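Local coordinates for protein acetylxylan esterase / glucomannan deacetylase (Cellvibrio japonicus, PDB 2WAA) that removes acetyl groups from acetylated xylan and glucomannan, an esterase step in the breakdown of plant cell wall polysaccharides, at residues S8-Q21 and L114-P128. Sequence-based numbering, arbitrary orientation.
Sequences SSTHTIAASDPHIQ and LKQLTLTGTQFLPAP
Ile13 lays its CD1 methyl over the centre of the Phe124 ring, 3.7 Å from the centroid and 11° off the ring normal, a CH-pi contact. The branched side chain reaches it because CG1 lies between the backbone N and the carbonyl carbon (chi1 61°), leaving the extended tail to end above the ring. Leu119 CD2 lies over the opposite face, offset toward the rim, while His11 O meets the ring edge in plane, 3.3 Å from Phe124 CE2. Ile20 and, in its modelled conformer, Leu117 continue this apolar layer, their CD1 methyls meeting tip to tip.

Strand 10-14 pairs antiparallel with strand 114-119, and His11-Leu119 and Ile13-Leu117 are its hydrogen-bonded pairs. On the face bearing the threonines, Thr12 OG1 and Thr118 OG1 share a hydrogen bond of 2.7 Å; beta-branched, polar threonine suits such a strand surface. At the corner where the chain leaves this sheet, backbone angles unfavourable to other residues are taken by Gly121, whose N gives Ser9 O a nearly straight bond of 3.1 Å and whose O receives a weak bond from His11 NE2. That same nitrogen lies 2.8 Å from Ser9 OG in a second hydrogen bond, and Thr122 O sits over the imidazole face.

Beyond the strand, the His19 ring brings CD2 to 3.3 Å from Leu125 O, which lies at its edge, and packs against Phe124 CB. Asp17 OD2 orients it from the second shell: its syn lone pair takes ND1, nearly in the ring plane, and its anti side takes the backbone N, forming an Asx turn. Water bridges Pro18 O to Ala127 N, and Gln21 NE2 gives Pro128 O a nearly straight bond of 3.0 Å.

Phe124 also packs on Thr45 and Val47 of strand 42-48, in the second sheet of the N-terminal beta domain. The contact thus joins two sheets of what is probably a beta sandwich, with apolar packing between the layers and the Gly121-Ser9 backbone bond tying the corner to strand 10-14's leading end.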
loop_
_atom_site.group_PDB
_atom_site.type_symbol
_atom_site.label_atom_id
_atom_site.label_comp_id
_atom_site.label_asym_id
_atom_site.label_seq_id
_atom_site.Cartn_x
_atom_site.Cartn_y
_atom_site.Cartn_z
ATOM N N SER A 8 -20.788 8.862 -33.131
ATOM C CA SER A 8 -19.989 8.144 -32.101
ATOM C C SER A 8 -18.483 8.446 -32.237
ATOM O O SER A 8 -17.955 8.370 -33.343
ATOM C CB SER A 8 -20.179 6.626 -32.198
ATOM O OG SER A 8 -19.601 6.007 -31.041
ATOM N N SER A 9 -17.807 8.756 -31.113
ATOM C CA SER A 9 -16.367 9.062 -31.088
ATOM C C SER A 9 -15.708 8.342 -29.904
ATOM O O SER A 9 -16.390 7.980 -28.921
ATOM C CB SER A 9 -16.116 10.581 -30.984
ATOM O OG SER A 9 -16.657 11.131 -29.788
ATOM N N THR A 10 -14.403 8.087 -30.014
ATOM C CA THR A 10 -13.628 7.589 -28.863
ATOM C C THR A 10 -12.527 8.586 -28.504
ATOM O O THR A 10 -12.100 9.427 -29.339
ATOM C CB THR A 10 -13.027 6.214 -29.088
ATOM O OG1 THR A 10 -11.961 6.339 -30.016
ATOM C CG2 THR A 10 -14.127 5.172 -29.567
ATOM N N HIS A 11 -12.056 8.481 -27.269
ATOM C CA HIS A 11 -11.127 9.421 -26.735
ATOM C C HIS A 11 -10.130 8.605 -25.941
ATOM O O HIS A 11 -10.513 7.964 -24.965
ATOM C CB HIS A 11 -11.922 10.380 -25.834
ATOM C CG HIS A 11 -13.091 10.964 -26.552
ATOM N ND1 HIS A 11 -12.995 12.109 -27.313
ATOM C CD2 HIS A 11 -14.355 10.504 -26.706
ATOM C CE1 HIS A 11 -14.170 12.361 -27.865
ATOM N NE2 HIS A 11 -15.011 11.394 -27.520
ATOM N N THR A 12 -8.865 8.611 -26.378
ATOM C CA THR A 12 -7.848 7.767 -25.725
ATOM C C THR A 12 -6.797 8.660 -25.093
ATOM O O THR A 12 -6.325 9.626 -25.729
ATOM C CB THR A 12 -7.243 6.758 -26.736
ATOM O OG1 THR A 12 -8.271 5.909 -27.251
ATOM C CG2 THR A 12 -6.198 5.863 -26.105
ATOM N N ILE A 13 -6.478 8.410 -23.815
ATOM C CA ILE A 13 -5.421 9.149 -23.135
ATOM C C ILE A 13 -4.418 8.174 -22.538
ATOM O O ILE A 13 -4.731 6.980 -22.290
ATOM C CB ILE A 13 -5.980 10.040 -21.995
ATOM C CG1 ILE A 13 -6.675 9.155 -20.941
ATOM C CG2 ILE A 13 -6.929 11.091 -22.575
ATOM C CD1 ILE A 13 -7.241 9.990 -19.746
ATOM N N ALA A 14 -3.190 8.670 -22.364
ATOM C CA ALA A 14 -2.157 7.874 -21.675
ATOM C C ALA A 14 -2.469 7.740 -20.179
ATOM O O ALA A 14 -3.194 8.556 -19.594
ATOM C CB ALA A 14 -0.764 8.519 -21.862
ATOM N N ALA A 15 -1.908 6.707 -19.553
ATOM C CA ALA A 15 -2.107 6.501 -18.138
ATOM C C ALA A 15 -1.584 7.706 -17.310
ATOM O O ALA A 15 -2.165 8.050 -16.252
ATOM C CB ALA A 15 -1.390 5.200 -17.719
ATOM N N SER A 16 -0.477 8.265 -17.788
ATOM C CA SER A 16 0.027 9.508 -17.275
ATOM C C SER A 16 -0.663 10.557 -18.134
ATOM O O SER A 16 -0.186 10.959 -19.181
ATOM C CB SER A 16 1.554 9.564 -17.418
ATOM O OG SER A 16 2.112 10.563 -16.586
ATOM N N ASP A 17 -1.863 10.904 -17.735
ATOM C CA ASP A 17 -2.531 12.073 -18.252
ATOM C C ASP A 17 -3.217 12.738 -17.050
ATOM O O ASP A 17 -3.587 12.056 -16.086
ATOM C CB ASP A 17 -3.578 11.568 -19.268
ATOM C CG ASP A 17 -4.429 12.665 -19.823
ATOM O OD1 ASP A 17 -4.175 13.055 -20.985
ATOM O OD2 ASP A 17 -5.320 13.161 -19.099
ATOM N N PRO A 18 -3.354 14.060 -17.085
ATOM C CA PRO A 18 -3.886 14.749 -15.906
ATOM C C PRO A 18 -5.313 14.371 -15.545
ATOM O O PRO A 18 -5.749 14.705 -14.454
ATOM C CB PRO A 18 -3.856 16.238 -16.298
ATOM C CG PRO A 18 -3.158 16.342 -17.535
ATOM C CD PRO A 18 -2.880 14.983 -18.138
ATOM N N HIS A 19 -6.052 13.747 -16.466
ATOM C CA HIS A 19 -7.406 13.316 -16.140
ATOM C C HIS A 19 -7.413 12.078 -15.265
ATOM O O HIS A 19 -8.438 11.768 -14.667
ATOM C CB HIS A 19 -8.242 13.010 -17.393
ATOM C CG HIS A 19 -8.518 14.216 -18.239
ATOM N ND1 HIS A 19 -7.670 14.625 -19.247
ATOM C CD2 HIS A 19 -9.543 15.101 -18.232
ATOM C CE1 HIS A 19 -8.152 15.717 -19.827
ATOM N NE2 HIS A 19 -9.295 16.019 -19.236
ATOM N N ILE A 20 -6.289 11.380 -15.190
ATOM C CA ILE A 20 -6.236 10.173 -14.359
ATOM C C ILE A 20 -5.551 10.503 -13.022
ATOM O O ILE A 20 -4.360 10.886 -12.983
ATOM C CB ILE A 20 -5.514 9.037 -15.083
ATOM C CG1 ILE A 20 -6.304 8.626 -16.327
ATOM C CG2 ILE A 20 -5.391 7.801 -14.147
ATOM C CD1 ILE A 20 -5.550 7.723 -17.153
ATOM N N GLN A 21 -6.338 10.427 -11.956
ATOM C CA GLN A 21 -5.860 10.629 -10.590
ATOM C C GLN A 21 -5.057 9.408 -10.143
ATOM O O GLN A 21 -5.403 8.270 -10.500
ATOM C CB GLN A 21 -7.047 10.916 -9.658
ATOM C CG GLN A 21 -6.571 11.390 -8.235
ATOM C CD GLN A 21 -5.597 12.581 -8.322
ATOM O OE1 GLN A 21 -4.388 12.412 -8.460
ATOM N NE2 GLN A 21 -6.135 13.815 -8.267
ATOM N N LEU A 114 -0.336 0.151 -16.634
ATOM C CA LEU A 114 -1.516 0.642 -17.313
ATOM C C LEU A 114 -0.948 1.511 -18.409
ATOM O O LEU A 114 -0.178 2.438 -18.122
ATOM C CB LEU A 114 -2.354 1.506 -16.366
ATOM C CG LEU A 114 -3.448 2.280 -17.105
ATOM C CD1 LEU A 114 -4.407 1.324 -17.778
ATOM C CD2 LEU A 114 -4.177 3.212 -16.093
ATOM N N LYS A 115 -1.286 1.228 -19.668
ATOM C CA LYS A 115 -0.703 2.027 -20.782
ATOM C C LYS A 115 -1.579 3.205 -21.218
ATOM O O LYS A 115 -1.097 4.330 -21.402
ATOM C CB LYS A 115 -0.442 1.136 -22.007
ATOM C CG LYS A 115 0.544 0.043 -21.673
ATOM C CD LYS A 115 1.018 -0.696 -22.941
ATOM C CE LYS A 115 2.157 -1.677 -22.601
ATOM N NZ LYS A 115 2.590 -2.450 -23.814
ATOM N N GLN A 116 -2.867 2.929 -21.398
ATOM C CA GLN A 116 -3.767 3.990 -21.931
ATOM C C GLN A 116 -5.203 3.549 -21.713
ATOM O O GLN A 116 -5.446 2.370 -21.433
ATOM C CB GLN A 116 -3.449 4.310 -23.427
ATOM C CG GLN A 116 -3.313 3.119 -24.267
ATOM C CD GLN A 116 -2.823 3.383 -25.752
ATOM O OE1 GLN A 116 -2.892 2.467 -26.555
ATOM N NE2 GLN A 116 -2.326 4.573 -26.073
ATOM N N LEU A 117 -6.135 4.500 -21.747
ATOM C CA LEU A 117 -7.570 4.232 -21.567
ATOM C C LEU A 117 -8.285 4.764 -22.794
ATOM O O LEU A 117 -7.941 5.874 -23.267
ATOM C CB LEU A 117 -8.103 5.028 -20.367
ATOM C CG LEU A 117 -7.628 4.783 -18.939
ATOM C CD1 LEU A 117 -8.375 5.718 -17.949
ATOM C CD2 LEU A 117 -7.846 3.294 -18.580
ATOM N N THR A 118 -9.292 4.026 -23.265
ATOM C CA THR A 118 -10.112 4.478 -24.388
ATOM C C THR A 118 -11.582 4.602 -23.912
ATOM O O THR A 118 -12.186 3.620 -23.485
ATOM C CB THR A 118 -10.057 3.519 -25.562
ATOM O OG1 THR A 118 -8.728 3.496 -26.114
ATOM C CG2 THR A 118 -11.084 3.984 -26.674
ATOM N N LEU A 119 -12.123 5.819 -24.010
ATOM C CA LEU A 119 -13.505 6.114 -23.644
ATOM C C LEU A 119 -14.306 6.198 -24.924
ATOM O O LEU A 119 -13.918 6.938 -25.860
ATOM C CB LEU A 119 -13.567 7.500 -22.985
ATOM C CG LEU A 119 -15.001 8.026 -22.673
ATOM C CD1 LEU A 119 -15.658 7.164 -21.601
ATOM C CD2 LEU A 119 -14.981 9.541 -22.196
ATOM N N THR A 120 -15.431 5.497 -24.950
ATOM C CA THR A 120 -16.392 5.657 -26.033
ATOM C C THR A 120 -17.424 6.604 -25.442
ATOM O O THR A 120 -18.058 6.285 -24.409
ATOM C CB THR A 120 -17.015 4.329 -26.427
ATOM O OG1 THR A 120 -15.999 3.463 -26.924
ATOM C CG2 THR A 120 -18.070 4.533 -27.552
ATOM N N GLY A 121 -17.596 7.783 -26.031
ATOM C CA GLY A 121 -18.458 8.770 -25.353
ATOM C C GLY A 121 -18.046 10.152 -25.687
ATOM O O GLY A 121 -17.645 10.416 -26.803
ATOM N N THR A 122 -18.143 11.050 -24.724
ATOM C CA THR A 122 -17.880 12.439 -25.038
ATOM C C THR A 122 -16.544 12.932 -24.507
ATOM O O THR A 122 -15.722 13.466 -25.271
ATOM C CB THR A 122 -19.055 13.338 -24.602
ATOM O OG1 THR A 122 -19.363 13.093 -23.244
ATOM C CG2 THR A 122 -20.291 13.040 -25.455
ATOM N N GLN A 123 -16.302 12.747 -23.214
ATOM C CA GLN A 123 -15.085 13.292 -22.619
ATOM C C GLN A 123 -14.700 12.697 -21.260
ATOM O O GLN A 123 -15.558 12.205 -20.500
ATOM C CB GLN A 123 -15.239 14.794 -22.430
ATOM C CG GLN A 123 -16.247 15.117 -21.331
ATOM C CD GLN A 123 -16.441 16.605 -21.138
ATOM O OE1 GLN A 123 -15.476 17.353 -20.977
ATOM N NE2 GLN A 123 -17.690 17.044 -21.126
ATOM N N PHE A 124 -13.407 12.761 -20.962
ATOM C CA PHE A 124 -12.966 12.537 -19.608
ATOM C C PHE A 124 -13.259 13.855 -18.855
ATOM O O PHE A 124 -12.858 14.949 -19.307
ATOM C CB PHE A 124 -11.458 12.271 -19.593
ATOM C CG PHE A 124 -11.089 10.942 -20.136
ATOM C CD1 PHE A 124 -10.950 9.867 -19.266
ATOM C CD2 PHE A 124 -10.925 10.742 -21.514
ATOM C CE1 PHE A 124 -10.642 8.606 -19.748
ATOM C CE2 PHE A 124 -10.597 9.496 -22.016
ATOM C CZ PHE A 124 -10.448 8.416 -21.153
ATOM N N LEU A 125 -13.887 13.745 -17.690
ATOM C CA LEU A 125 -14.098 14.908 -16.818
ATOM C C LEU A 125 -12.844 15.158 -15.945
ATOM O O LEU A 125 -11.917 14.364 -16.014
ATOM C CB LEU A 125 -15.372 14.662 -16.015
ATOM C CG LEU A 125 -16.628 14.504 -16.920
ATOM C CD1 LEU A 125 -17.795 14.066 -16.081
ATOM C CD2 LEU A 125 -16.962 15.818 -17.594
ATOM N N PRO A 126 -12.794 16.276 -15.170
ATOM C CA PRO A 126 -11.649 16.581 -14.315
ATOM C C PRO A 126 -11.398 15.423 -13.366
ATOM O O PRO A 126 -12.343 14.757 -12.917
ATOM C CB PRO A 126 -12.110 17.801 -13.490
ATOM C CG PRO A 126 -13.096 18.494 -14.415
ATOM C CD PRO A 126 -13.850 17.300 -15.035
ATOM N N ALA A 127 -10.116 15.206 -13.094
ATOM C CA ALA A 127 -9.699 14.142 -12.184
ATOM C C ALA A 127 -10.423 14.154 -10.834
ATOM O O ALA A 127 -10.682 15.232 -10.239
ATOM C CB ALA A 127 -8.174 14.236 -11.953
ATOM N N PRO A 128 -10.696 12.957 -10.298
ATOM C CA PRO A 128 -11.262 12.911 -8.965
ATOM C C PRO A 128 -10.335 13.681 -8.023
ATOM O O PRO A 128 -9.140 13.646 -8.176
ATOM C CB PRO A 128 -11.246 11.412 -8.623
ATOM C CG PRO A 128 -11.307 10.704 -9.957
ATOM C CD PRO A 128 -10.700 11.638 -10.983
HETATM O O HOH W 1 -19.456 9.487 -28.876
HETATM O O HOH W 2 -8.074 16.873 -14.486
HETATM O O HOH W 3 -11.128 12.020 -14.847
HETATM O O HOH W 4 -12.186 17.475 -18.366
#